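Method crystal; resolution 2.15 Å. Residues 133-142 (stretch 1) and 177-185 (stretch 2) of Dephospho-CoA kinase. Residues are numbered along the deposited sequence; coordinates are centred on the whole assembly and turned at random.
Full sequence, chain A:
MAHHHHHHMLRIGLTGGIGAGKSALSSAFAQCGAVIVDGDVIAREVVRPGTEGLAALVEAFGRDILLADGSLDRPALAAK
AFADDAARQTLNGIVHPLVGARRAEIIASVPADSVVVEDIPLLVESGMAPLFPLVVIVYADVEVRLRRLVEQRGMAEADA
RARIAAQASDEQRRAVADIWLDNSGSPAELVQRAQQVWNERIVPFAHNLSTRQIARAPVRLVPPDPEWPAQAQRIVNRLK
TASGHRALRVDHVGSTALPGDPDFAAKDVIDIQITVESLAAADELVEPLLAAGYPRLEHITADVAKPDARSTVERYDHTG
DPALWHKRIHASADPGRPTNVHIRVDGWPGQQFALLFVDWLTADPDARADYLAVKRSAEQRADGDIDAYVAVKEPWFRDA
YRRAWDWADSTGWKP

Stretch 1 (133-142) PLVVIVYADV
Stretch 2 (177-185) ADIWLDNSG

Neighbouring parallel β-strands are joined by a backbone ladder, and the side chains on each face then decide how well the joint is packed. Residues 133-142 and 177-185 of dephospho-CoA kinase illustrate the principle, burying 863 Å² between them. Strands 135-139 and 179-182 run parallel, their axes 24° apart and 4.8 Å at closest approach. Val136 pairs with Ile179, Ile137 with Trp180, Val138 with Leu181 and Tyr139 with Asp182, at CA-CA distances alternating between 4.7 and about 5.3 Å. Extended torsions, such as -126/129 at Ile137 and -117/118 at Leu181, turn successive side chains to opposite faces.

The ladder zigzags. Ile179 N donates to Val135 O (3.0 Å), Ile137 N to Ile179 O (2.9 Å), Leu181 N to Ile137 O (2.9 Å), Tyr139 N to Leu181 O (2.9 Å) and Asn183 N to Tyr139 O (2.7 Å). Thus Ile137 and Tyr139 each bond to the residues on both sides of their paired partner, as parallel geometry requires, while Val135 joins the ladder through its carbonyl alone.

Tyr139 covers the most surface, followed by Trp180 and Ile179. The Tyr139 side chain (chi1 68°, p; chi2 -81°) lies across the neighbouring strand between two partners. Over one face, the five-membered ring of Trp180 (chi1 -177°, t; chi2 -124°) forms an offset stack, with centroids 3.9 Å apart and planes at 13°; Tyr139 CE1 lies 3.1 Å from Trp180 NE1. Over the opposite face sits Asp182 CA, 3.9 Å from the centroid of the Tyr139 ring in a CH-pi contact. Flat aromatic rings suit this partly exposed site, and the phenol oxygen remains hydrated: a water lies 2.8 Å from Tyr139 OH and donates to Trp180 O at 2.9 Å. At the edge of the indole, Ile137 CG2 meets Trp180 CZ3 at 3.8 Å.

The face carrying Ile179 is buried and aliphatic. With chi angles -62° (m) and 165° (t), Ile179 places CD1 4.0 Å from both Leu134 CD2 and Val136 CG2. Farther along, Val136 CG1 lies 4.2 Å from Leu181 CD1. Branched side chains fill this face without leaving polar groups to satisfy.

Polar side chains supply bonds beyond the paired strands. Asp178 (chi1 -62°, m) points toward the first stretch, and its OD2 accepts from Val135 N at 2.8 Å. At the other end, Ser184 (chi1 -64°, m) also points across: its OG accepts from Asp141 N at 3.2 Å while donating to Asp182 OD1 at 2.7 Å, a dual role well suited to a hydroxyl.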

ATOM      1  N   PRO A 133       4.974  -1.737  -1.077  1.00 34.70           N
ATOM      2  CA  PRO A 133       4.640  -1.281   0.286  1.00 32.70           C
ATOM      3  C   PRO A 133       4.432   0.228   0.391  1.00 34.30           C
ATOM      4  O   PRO A 133       3.881   0.695   1.398  1.00 29.01           O
ATOM      5  CB  PRO A 133       5.850  -1.727   1.129  1.00 36.28           C
ATOM      6  CG  PRO A 133       6.923  -2.104   0.163  1.00 41.69           C
ATOM      7  CD  PRO A 133       6.289  -2.393  -1.179  1.00 30.86           C
ATOM      8  N   LEU A 134       4.844   0.996  -0.614  1.00 30.63           N
ATOM      9  CA  LEU A 134       4.761   2.448  -0.582  1.00 31.15           C
ATOM     10  C   LEU A 134       4.934   2.964  -2.006  1.00 31.96           C
ATOM     11  O   LEU A 134       5.820   2.507  -2.722  1.00 34.31           O
ATOM     12  CB  LEU A 134       5.848   3.028   0.318  1.00 31.46           C
ATOM     13  CG  LEU A 134       5.811   4.513   0.644  1.00 36.21           C
ATOM     14  CD1 LEU A 134       4.723   4.789   1.669  1.00 29.84           C
ATOM     15  CD2 LEU A 134       7.175   4.932   1.175  1.00 38.01           C
ATOM     16  N   VAL A 135       4.100   3.921  -2.401  1.00 29.17           N
ATOM     17  CA  VAL A 135       4.148   4.503  -3.735  1.00 32.34           C
ATOM     18  C   VAL A 135       4.254   6.021  -3.602  1.00 32.83           C
ATOM     19  O   VAL A 135       3.462   6.646  -2.881  1.00 34.15           O
ATOM     20  CB  VAL A 135       2.914   4.101  -4.574  1.00 34.03           C
ATOM     21  CG1 VAL A 135       2.921   4.796  -5.933  1.00 31.94           C
ATOM     22  CG2 VAL A 135       2.864   2.566  -4.790  1.00 32.02           C
ATOM     23  N   VAL A 136       5.240   6.601  -4.291  1.00 30.88           N
ATOM     24  CA  VAL A 136       5.446   8.048  -4.359  1.00 34.87           C
ATOM     25  C   VAL A 136       5.109   8.515  -5.768  1.00 36.69           C
ATOM     26  O   VAL A 136       5.615   7.963  -6.754  1.00 38.33           O
ATOM     27  CB  VAL A 136       6.893   8.435  -4.009  1.00 39.48           C
ATOM     28  CG1 VAL A 136       7.056   9.963  -4.019  1.00 34.86           C
ATOM     29  CG2 VAL A 136       7.256   7.890  -2.673  1.00 36.02           C
ATOM     30  N   ILE A 137       4.260   9.524  -5.877  1.00 34.77           N
ATOM     31  CA  ILE A 137       3.927  10.073  -7.184  1.00 38.12           C
ATOM     32  C   ILE A 137       4.178  11.568  -7.146  1.00 40.01           C
ATOM     33  O   ILE A 137       3.724  12.252  -6.222  1.00 39.49           O
ATOM     34  CB  ILE A 137       2.478   9.752  -7.585  1.00 37.69           C
ATOM     35  CG1 ILE A 137       2.246   8.240  -7.458  1.00 39.02           C
ATOM     36  CG2 ILE A 137       2.215  10.231  -9.001  1.00 40.79           C
ATOM     37  CD1 ILE A 137       0.963   7.739  -8.048  1.00 33.97           C
ATOM     38  N   VAL A 138       4.934  12.068  -8.128  1.00 39.35           N
ATOM     39  CA  VAL A 138       5.234  13.488  -8.234  1.00 41.11           C
ATOM     40  C   VAL A 138       4.252  14.103  -9.217  1.00 47.37           C
ATOM     41  O   VAL A 138       3.848  13.458 -10.194  1.00 45.94           O
ATOM     42  CB  VAL A 138       6.703  13.728  -8.650  1.00 44.11           C
ATOM     43  CG1 VAL A 138       7.012  13.119 -10.010  1.00 44.17           C
ATOM     44  CG2 VAL A 138       7.010  15.194  -8.658  1.00 42.19           C
ATOM     45  N   TYR A 139       3.815  15.328  -8.935  1.00 40.05           N
ATOM     46  CA  TYR A 139       2.920  16.035  -9.841  1.00 44.44           C
ATOM     47  C   TYR A 139       3.319  17.504  -9.879  1.00 52.32           C
ATOM     48  O   TYR A 139       4.164  17.960  -9.105  1.00 49.38           O
ATOM     49  CB  TYR A 139       1.444  15.880  -9.431  1.00 50.92           C
ATOM     50  CG  TYR A 139       1.102  16.580  -8.133  1.00 53.64           C
ATOM     51  CD1 TYR A 139       1.396  15.985  -6.917  1.00 52.17           C
ATOM     52  CD2 TYR A 139       0.492  17.841  -8.128  1.00 52.25           C
ATOM     53  CE1 TYR A 139       1.099  16.613  -5.721  1.00 58.71           C
ATOM     54  CE2 TYR A 139       0.188  18.482  -6.934  1.00 54.53           C
ATOM     55  CZ  TYR A 139       0.493  17.854  -5.731  1.00 64.57           C
ATOM     56  OH  TYR A 139       0.199  18.459  -4.526  1.00 61.41           O
ATOM     57  N   ALA A 140       2.698  18.245 -10.794  1.00 53.92           N
ATOM     58  CA  ALA A 140       2.989  19.659 -10.976  1.00 54.99           C
ATOM     59  C   ALA A 140       1.843  20.298 -11.741  1.00 64.31           C
ATOM     60  O   ALA A 140       1.139  19.622 -12.500  1.00 62.78           O
ATOM     61  CB  ALA A 140       4.305  19.878 -11.732  1.00 54.34           C
ATOM     62  N   ASP A 141       1.672  21.609 -11.537  1.00 66.12           N
ATOM     63  CA  ASP A 141       0.659  22.358 -12.273  1.00 77.47           C
ATOM     64  C   ASP A 141       0.835  22.140 -13.770  1.00 74.26           C
ATOM     65  O   ASP A 141       1.960  22.088 -14.275  1.00 67.69           O
ATOM     66  CB  ASP A 141       0.743  23.859 -11.962  1.00 89.42           C
ATOM     67  CG  ASP A 141       0.639  24.171 -10.473  1.00 93.98           C
ATOM     68  OD1 ASP A 141       1.225  25.191 -10.044  1.00 94.63           O
ATOM     69  OD2 ASP A 141      -0.016  23.405  -9.735  1.00 93.73           O
ATOM     70  N   VAL A 142      -0.288  22.013 -14.481  1.00 76.69           N
ATOM     71  CA  VAL A 142      -0.215  21.714 -15.906  1.00 81.96           C
ATOM     72  C   VAL A 142       0.555  22.797 -16.655  1.00 81.41           C
ATOM     73  O   VAL A 142       1.275  22.502 -17.619  1.00 83.98           O
ATOM     74  CB  VAL A 142      -1.627  21.511 -16.490  1.00 87.55           C
ATOM     75  CG1 VAL A 142      -2.485  22.756 -16.291  1.00 92.07           C
ATOM     76  CG2 VAL A 142      -1.540  21.157 -17.966  1.00 86.59           C
ATOM     77  N   ALA A 177      -1.482   7.019  -4.666  1.00 33.97           N
ATOM     78  CA  ALA A 177      -0.245   7.566  -4.111  1.00 38.85           C
ATOM     79  C   ALA A 177      -0.268   7.519  -2.583  1.00 40.94           C
ATOM     80  O   ALA A 177      -1.136   8.130  -1.949  1.00 39.67           O
ATOM     81  CB  ALA A 177      -0.032   9.008  -4.569  1.00 31.73           C
ATOM     82  N   ASP A 178       0.707   6.826  -1.989  1.00 32.74           N
ATOM     83  CA  ASP A 178       0.905   6.977  -0.547  1.00 34.42           C
ATOM     84  C   ASP A 178       1.511   8.327  -0.231  1.00 41.16           C
ATOM     85  O   ASP A 178       1.187   8.937   0.798  1.00 36.15           O
ATOM     86  CB  ASP A 178       1.800   5.869  -0.011  1.00 27.98           C
ATOM     87  CG  ASP A 178       1.190   4.506  -0.217  1.00 35.02           C
ATOM     88  OD1 ASP A 178       0.244   4.171   0.521  1.00 37.72           O
ATOM     89  OD2 ASP A 178       1.606   3.803  -1.161  1.00 36.88           O
ATOM     90  N   ILE A 179       2.400   8.803  -1.101  1.00 37.70           N
ATOM     91  CA  ILE A 179       3.027  10.110  -0.943  1.00 34.49           C
ATOM     92  C   ILE A 179       2.805  10.883  -2.237  1.00 38.03           C
ATOM     93  O   ILE A 179       3.168  10.411  -3.321  1.00 38.00           O
ATOM     94  CB  ILE A 179       4.521   9.995  -0.610  1.00 38.01           C
ATOM     95  CG1 ILE A 179       4.703   9.269   0.739  1.00 38.97           C
ATOM     96  CG2 ILE A 179       5.151  11.367  -0.571  1.00 35.33           C
ATOM     97  CD1 ILE A 179       6.114   8.794   1.002  1.00 41.78           C
ATOM     98  N   TRP A 180       2.179  12.042  -2.116  1.00 35.67           N
ATOM     99  CA  TRP A 180       1.700  12.867  -3.222  1.00 37.46           C
ATOM    100  C   TRP A 180       2.544  14.133  -3.172  1.00 45.51           C
ATOM    101  O   TRP A 180       2.336  14.984  -2.307  1.00 43.22           O
ATOM    102  CB  TRP A 180       0.214  13.149  -3.021  1.00 41.50           C
ATOM    103  CG  TRP A 180      -0.496  13.921  -4.076  1.00 46.26           C
ATOM    104  CD1 TRP A 180      -1.204  15.074  -3.903  1.00 51.52           C
ATOM    105  CD2 TRP A 180      -0.618  13.578  -5.459  1.00 49.11           C
ATOM    106  NE1 TRP A 180      -1.746  15.482  -5.099  1.00 57.47           N
ATOM    107  CE2 TRP A 180      -1.399  14.579  -6.070  1.00 49.55           C
ATOM    108  CE3 TRP A 180      -0.133  12.529  -6.244  1.00 47.18           C
ATOM    109  CZ2 TRP A 180      -1.700  14.563  -7.425  1.00 52.20           C
ATOM    110  CZ3 TRP A 180      -0.437  12.513  -7.584  1.00 45.56           C
ATOM    111  CH2 TRP A 180      -1.214  13.523  -8.163  1.00 49.43           C
ATOM    112  N   LEU A 181       3.493  14.265  -4.096  1.00 43.54           N
ATOM    113  CA  LEU A 181       4.605  15.192  -3.930  1.00 39.22           C
ATOM    114  C   LEU A 181       4.566  16.260  -5.021  1.00 43.84           C
ATOM    115  O   LEU A 181       4.682  15.949  -6.211  1.00 44.78           O
ATOM    116  CB  LEU A 181       5.910  14.396  -3.939  1.00 41.97           C
ATOM    117  CG  LEU A 181       7.112  14.946  -3.214  1.00 45.31           C
ATOM    118  CD1 LEU A 181       8.112  13.836  -2.965  1.00 46.44           C
ATOM    119  CD2 LEU A 181       7.705  16.029  -4.086  1.00 46.62           C
ATOM    120  N   ASP A 182       4.418  17.520  -4.607  1.00 46.00           N
ATOM    121  CA  ASP A 182       4.200  18.633  -5.521  1.00 50.85           C
ATOM    122  C   ASP A 182       5.545  19.180  -5.988  1.00 49.61           C
ATOM    123  O   ASP A 182       6.356  19.630  -5.173  1.00 49.78           O
ATOM    124  CB  ASP A 182       3.368  19.722  -4.836  1.00 48.45           C
ATOM    125  CG  ASP A 182       2.981  20.869  -5.781  1.00 65.07           C
ATOM    126  OD1 ASP A 182       3.474  20.939  -6.926  1.00 68.37           O
ATOM    127  OD2 ASP A 182       2.169  21.719  -5.366  1.00 71.25           O
ATOM    128  N   ASN A 183       5.781  19.135  -7.299  1.00 42.61           N
ATOM    129  CA  ASN A 183       7.011  19.666  -7.875  1.00 47.32           C
ATOM    130  C   ASN A 183       6.696  20.869  -8.757  1.00 51.57           C
ATOM    131  O   ASN A 183       7.176  20.967  -9.891  1.00 48.74           O
ATOM    132  CB  ASN A 183       7.757  18.584  -8.669  1.00 44.54           C
ATOM    133  CG  ASN A 183       9.089  19.074  -9.239  1.00 51.69           C
ATOM    134  OD1 ASN A 183       9.772  19.894  -8.628  1.00 51.49           O
ATOM    135  ND2 ASN A 183       9.443  18.588 -10.425  1.00 45.62           N
ATOM    136  N   SER A 184       5.890  21.799  -8.244  1.00 60.29           N
ATOM    137  CA  SER A 184       5.620  23.025  -8.987  1.00 64.17           C
ATOM    138  C   SER A 184       6.684  24.094  -8.780  1.00 61.55           C
ATOM    139  O   SER A 184       6.677  25.087  -9.513  1.00 63.93           O
ATOM    140  CB  SER A 184       4.254  23.600  -8.601  1.00 65.73           C
ATOM    141  OG  SER A 184       3.199  22.725  -8.957  1.00 65.62           O
ATOM    142  N   GLY A 185       7.586  23.925  -7.820  1.00 57.15           N
ATOM    143  CA  GLY A 185       8.558  24.941  -7.454  1.00 58.26           C
ATOM    144  C   GLY A 185       9.925  24.720  -8.065  1.00 60.68           C
ATOM    145  O   GLY A 185      10.065  24.134  -9.144  1.00 61.52           O
TER
HETATM  146  O   HOH W   1       0.757  17.403  -1.972  1.00 57.33           O